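Local atomic coordinates of class B carbapenemase GOB-18 (Elizabethkingia meningoseptica, PDB entry 5K0W), a protein that probably hydrolyses beta-lactam antibiotics, carbapenems among them, as a class B3 metallo-beta-lactamase that holds two zinc ions. Residues Tyr55-Asn67 with Lys159-His171. Numbering follows the deposited sequence.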
# COMPACT_ATOMS: atom_id res chain seq x y z
N TYR A 55 4.84 0.10 5.66
CA TYR A 55 6.28 -0.10 5.45
C TYR A 55 7.11 1.12 5.78
O TYR A 55 6.77 2.24 5.39
CB TYR A 55 6.55 -0.60 4.02
CG TYR A 55 5.83 -1.90 3.74
CD1 TYR A 55 6.27 -3.10 4.29
CD2 TYR A 55 4.65 -1.92 3.01
CE1 TYR A 55 5.58 -4.29 4.09
CE2 TYR A 55 3.96 -3.11 2.79
CZ TYR A 55 4.42 -4.29 3.34
OH TYR A 55 3.74 -5.46 3.17
N LEU A 56 8.21 0.90 6.50
CA LEU A 56 9.14 1.95 6.87
C LEU A 56 10.52 1.71 6.24
O LEU A 56 11.11 0.64 6.41
CB LEU A 56 9.23 2.07 8.40
CG LEU A 56 10.14 3.16 8.94
CD1 LEU A 56 9.45 4.52 8.93
CD2 LEU A 56 10.60 2.81 10.35
N ILE A 57 11.00 2.71 5.49
CA ILE A 57 12.31 2.68 4.86
C ILE A 57 13.16 3.73 5.57
O ILE A 57 12.86 4.92 5.51
CB ILE A 57 12.27 2.84 3.31
CG1 ILE A 57 11.48 1.70 2.67
CG2 ILE A 57 13.69 2.90 2.73
CD1 ILE A 57 10.98 1.97 1.27
N VAL A 58 14.18 3.26 6.27
CA VAL A 58 15.07 4.10 7.06
C VAL A 58 16.28 4.51 6.22
O VAL A 58 16.99 3.64 5.71
CB VAL A 58 15.49 3.36 8.35
CG1 VAL A 58 16.37 4.23 9.23
CG2 VAL A 58 14.27 2.87 9.12
N THR A 59 16.51 5.83 6.04
CA THR A 59 17.68 6.31 5.30
C THR A 59 18.53 7.22 6.19
O THR A 59 18.09 7.66 7.26
CB THR A 59 17.35 7.07 4.01
OG1 THR A 59 17.22 8.45 4.32
CG2 THR A 59 16.12 6.53 3.24
N ASP A 60 19.71 7.56 5.66
CA ASP A 60 20.73 8.44 6.24
C ASP A 60 20.23 9.89 6.38
O ASP A 60 20.65 10.60 7.29
CB ASP A 60 22.06 8.37 5.42
CG ASP A 60 21.97 8.31 3.87
OD1 ASP A 60 21.19 7.48 3.33
OD2 ASP A 60 22.76 9.03 3.20
N LYS A 61 19.34 10.31 5.45
CA LYS A 61 18.75 11.65 5.32
C LYS A 61 17.26 11.71 5.75
O LYS A 61 16.61 12.73 5.48
CB LYS A 61 18.88 12.16 3.87
CG LYS A 61 20.22 11.91 3.19
CD LYS A 61 21.29 12.93 3.52
CE LYS A 61 22.61 12.51 2.90
NZ LYS A 61 23.77 13.16 3.57
N GLY A 62 16.76 10.66 6.42
CA GLY A 62 15.38 10.59 6.88
C GLY A 62 14.65 9.31 6.54
O GLY A 62 15.25 8.37 6.01
N ASN A 63 13.34 9.25 6.84
CA ASN A 63 12.52 8.06 6.63
C ASN A 63 11.37 8.22 5.64
O ASN A 63 10.86 9.33 5.42
CB ASN A 63 11.94 7.55 7.95
CG ASN A 63 12.94 7.27 9.01
OD1 ASN A 63 14.10 6.91 8.76
ND2 ASN A 63 12.51 7.42 10.25
N ILE A 64 10.95 7.08 5.08
CA ILE A 64 9.84 6.99 4.14
C ILE A 64 8.83 6.03 4.76
O ILE A 64 9.21 4.98 5.29
CB ILE A 64 10.30 6.51 2.74
CG1 ILE A 64 11.39 7.44 2.15
CG2 ILE A 64 9.11 6.34 1.77
CD1 ILE A 64 12.25 6.88 0.96
N LEU A 65 7.55 6.40 4.71
CA LEU A 65 6.50 5.53 5.17
C LEU A 65 5.51 5.25 4.02
O LEU A 65 4.95 6.19 3.45
CB LEU A 65 5.79 6.10 6.40
CG LEU A 65 4.82 5.15 7.10
CD1 LEU A 65 5.56 4.19 8.00
CD2 LEU A 65 3.76 5.92 7.87
N ILE A 66 5.36 3.96 3.67
CA ILE A 66 4.39 3.52 2.65
C ILE A 66 3.22 2.89 3.39
O ILE A 66 3.43 1.94 4.16
CB ILE A 66 4.99 2.57 1.57
CG1 ILE A 66 6.23 3.17 0.92
CG2 ILE A 66 3.95 2.21 0.52
CD1 ILE A 66 7.36 2.29 1.03
N ASN A 67 1.99 3.42 3.19
CA ASN A 67 0.71 2.98 3.80
C ASN A 67 0.54 3.23 5.30
O ASN A 67 1.54 3.18 6.03
CB ASN A 67 0.28 1.57 3.38
CG ASN A 67 0.20 1.39 1.88
OD1 ASN A 67 0.19 2.34 1.09
ND2 ASN A 67 0.18 0.14 1.47
N LYS A 159 10.69 8.32 -10.21
CA LYS A 159 11.65 8.01 -9.16
C LYS A 159 11.48 8.91 -7.93
O LYS A 159 11.34 10.13 -8.07
CB LYS A 159 13.08 8.10 -9.72
CG LYS A 159 13.60 6.83 -10.38
CD LYS A 159 13.26 6.74 -11.86
CE LYS A 159 13.91 5.56 -12.54
NZ LYS A 159 13.08 4.33 -12.44
N ILE A 160 11.47 8.31 -6.73
CA ILE A 160 11.38 9.01 -5.43
C ILE A 160 12.74 8.74 -4.77
O ILE A 160 13.14 7.57 -4.62
CB ILE A 160 10.20 8.53 -4.52
CG1 ILE A 160 8.83 8.56 -5.24
CG2 ILE A 160 10.15 9.33 -3.20
CD1 ILE A 160 8.30 7.17 -5.61
N LYS A 161 13.46 9.81 -4.43
CA LYS A 161 14.80 9.67 -3.86
C LYS A 161 14.95 10.32 -2.49
O LYS A 161 14.44 11.42 -2.27
CB LYS A 161 15.87 10.17 -4.85
CG LYS A 161 15.76 9.58 -6.26
CD LYS A 161 16.85 10.07 -7.20
CE LYS A 161 17.89 9.00 -7.48
NZ LYS A 161 17.73 8.40 -8.83
N LEU A 162 15.63 9.63 -1.57
CA LEU A 162 15.91 10.08 -0.20
C LEU A 162 17.13 9.28 0.22
O LEU A 162 17.06 8.05 0.26
CB LEU A 162 14.70 9.82 0.74
CG LEU A 162 14.74 10.44 2.14
CD1 LEU A 162 14.49 11.93 2.08
CD2 LEU A 162 13.74 9.79 3.06
N GLY A 163 18.25 9.95 0.40
CA GLY A 163 19.52 9.28 0.67
C GLY A 163 19.95 8.48 -0.54
O GLY A 163 19.73 8.91 -1.68
N ASN A 164 20.51 7.28 -0.31
CA ASN A 164 20.96 6.37 -1.38
C ASN A 164 19.79 5.55 -1.94
O ASN A 164 19.90 5.01 -3.05
CB ASN A 164 22.07 5.44 -0.89
CG ASN A 164 23.18 6.11 -0.14
OD1 ASN A 164 23.42 5.80 1.03
ND2 ASN A 164 23.91 7.01 -0.79
N ILE A 165 18.68 5.48 -1.18
CA ILE A 165 17.44 4.79 -1.53
C ILE A 165 16.74 5.50 -2.70
O ILE A 165 16.60 6.73 -2.68
CB ILE A 165 16.53 4.68 -0.26
CG1 ILE A 165 16.92 3.47 0.62
CG2 ILE A 165 15.03 4.73 -0.57
CD1 ILE A 165 16.45 2.03 0.12
N THR A 166 16.32 4.72 -3.71
CA THR A 166 15.57 5.18 -4.88
C THR A 166 14.39 4.22 -5.09
O THR A 166 14.61 3.03 -5.29
CB THR A 166 16.44 5.29 -6.15
OG1 THR A 166 17.61 6.05 -5.87
CG2 THR A 166 15.68 5.92 -7.33
N LEU A 167 13.16 4.76 -5.05
CA LEU A 167 11.96 3.98 -5.26
C LEU A 167 11.37 4.34 -6.61
O LEU A 167 11.38 5.51 -7.00
CB LEU A 167 10.93 4.29 -4.17
CG LEU A 167 10.80 3.27 -3.05
CD1 LEU A 167 11.92 3.40 -2.08
CD2 LEU A 167 9.54 3.50 -2.29
N THR A 168 10.85 3.34 -7.32
CA THR A 168 10.21 3.56 -8.61
C THR A 168 8.75 3.23 -8.43
O THR A 168 8.43 2.15 -7.92
CB THR A 168 10.87 2.72 -9.73
OG1 THR A 168 12.24 3.07 -9.83
CG2 THR A 168 10.22 2.93 -11.09
N LEU A 169 7.87 4.15 -8.84
CA LEU A 169 6.43 3.93 -8.77
C LEU A 169 6.03 3.11 -10.00
O LEU A 169 6.36 3.49 -11.12
CB LEU A 169 5.66 5.26 -8.74
CG LEU A 169 4.16 5.15 -8.45
CD1 LEU A 169 3.72 6.19 -7.43
CD2 LEU A 169 3.34 5.24 -9.73
N LEU A 170 5.31 2.02 -9.78
CA LEU A 170 4.80 1.19 -10.86
C LEU A 170 3.27 1.34 -10.84
O LEU A 170 2.62 0.87 -9.91
CB LEU A 170 5.20 -0.30 -10.68
CG LEU A 170 6.70 -0.60 -10.49
CD1 LEU A 170 6.91 -2.03 -10.05
CD2 LEU A 170 7.51 -0.30 -11.73
N HIS A 171 2.72 2.04 -11.84
CA HIS A 171 1.28 2.26 -11.97
C HIS A 171 0.58 0.92 -12.22
O HIS A 171 0.80 0.28 -13.26
CB HIS A 171 1.02 3.26 -13.09
CG HIS A 171 -0.41 3.70 -13.23
ND1 HIS A 171 -1.09 4.33 -12.19
CD2 HIS A 171 -1.24 3.65 -14.30
CE1 HIS A 171 -2.30 4.59 -12.65
NE2 HIS A 171 -2.44 4.20 -13.91
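L162, I165 and L167 of one beta hairpin pack against I57, I64 and I66 of another, joining the two sheets of the alpha-beta/beta-alpha sandwich of the metallo-beta-lactamase fold. Strands 55-59 and 62-66 belong to the seven-stranded sheet, strands 159-162 and 165-171 to the five-stranded one. No hydrogen bond links the hairpins; strands 55-59 and 165-171 face each other with axes 9.4 Å apart and directions 146° apart, the spacing of sheets packed through their side chains.

Near the turns, L162 and I64 run alongside one another, pointing opposite ways, bringing L162 CD2 close to I64 CG1. L162 has CG anti to its own N (chi1 -169°), which sends its methyls out over the carbonyls of 61-63, CD2 lying 3.6 Å from G62 O. The CG2 methyl of I165 meets I64 CD1 at 3.8 Å, while I165 CG1 lies 3.9 Å from I57 CG2. Farther along, L167 meets I57 tip to tip, CD1 to CD1 at 3.8 Å, and its other methyl, CD2, reaches the CD1 of I66 more loosely. F184 of strand 180-187 touches I57 and L167, and L95 of strand 91-95 touches I64, I66 and L167, continuing this apolar layer. I66 lies at the end nearer the zinc site, its side chain about 8 Å from that of the zinc ligand H103.

At the outer end the type I turn 59-62 lies over the type II' turn 162-165, with K61 CG against G163 CA. T59 turns its CG2 methyl toward L162 O and I165 CB. T59 OG1 accepts from K61 N, forming an ST turn, and donates to G62 O at 2.6 Å; that carbonyl also accepts from T59 N, at 2.8 Å on the opposite face of its plane.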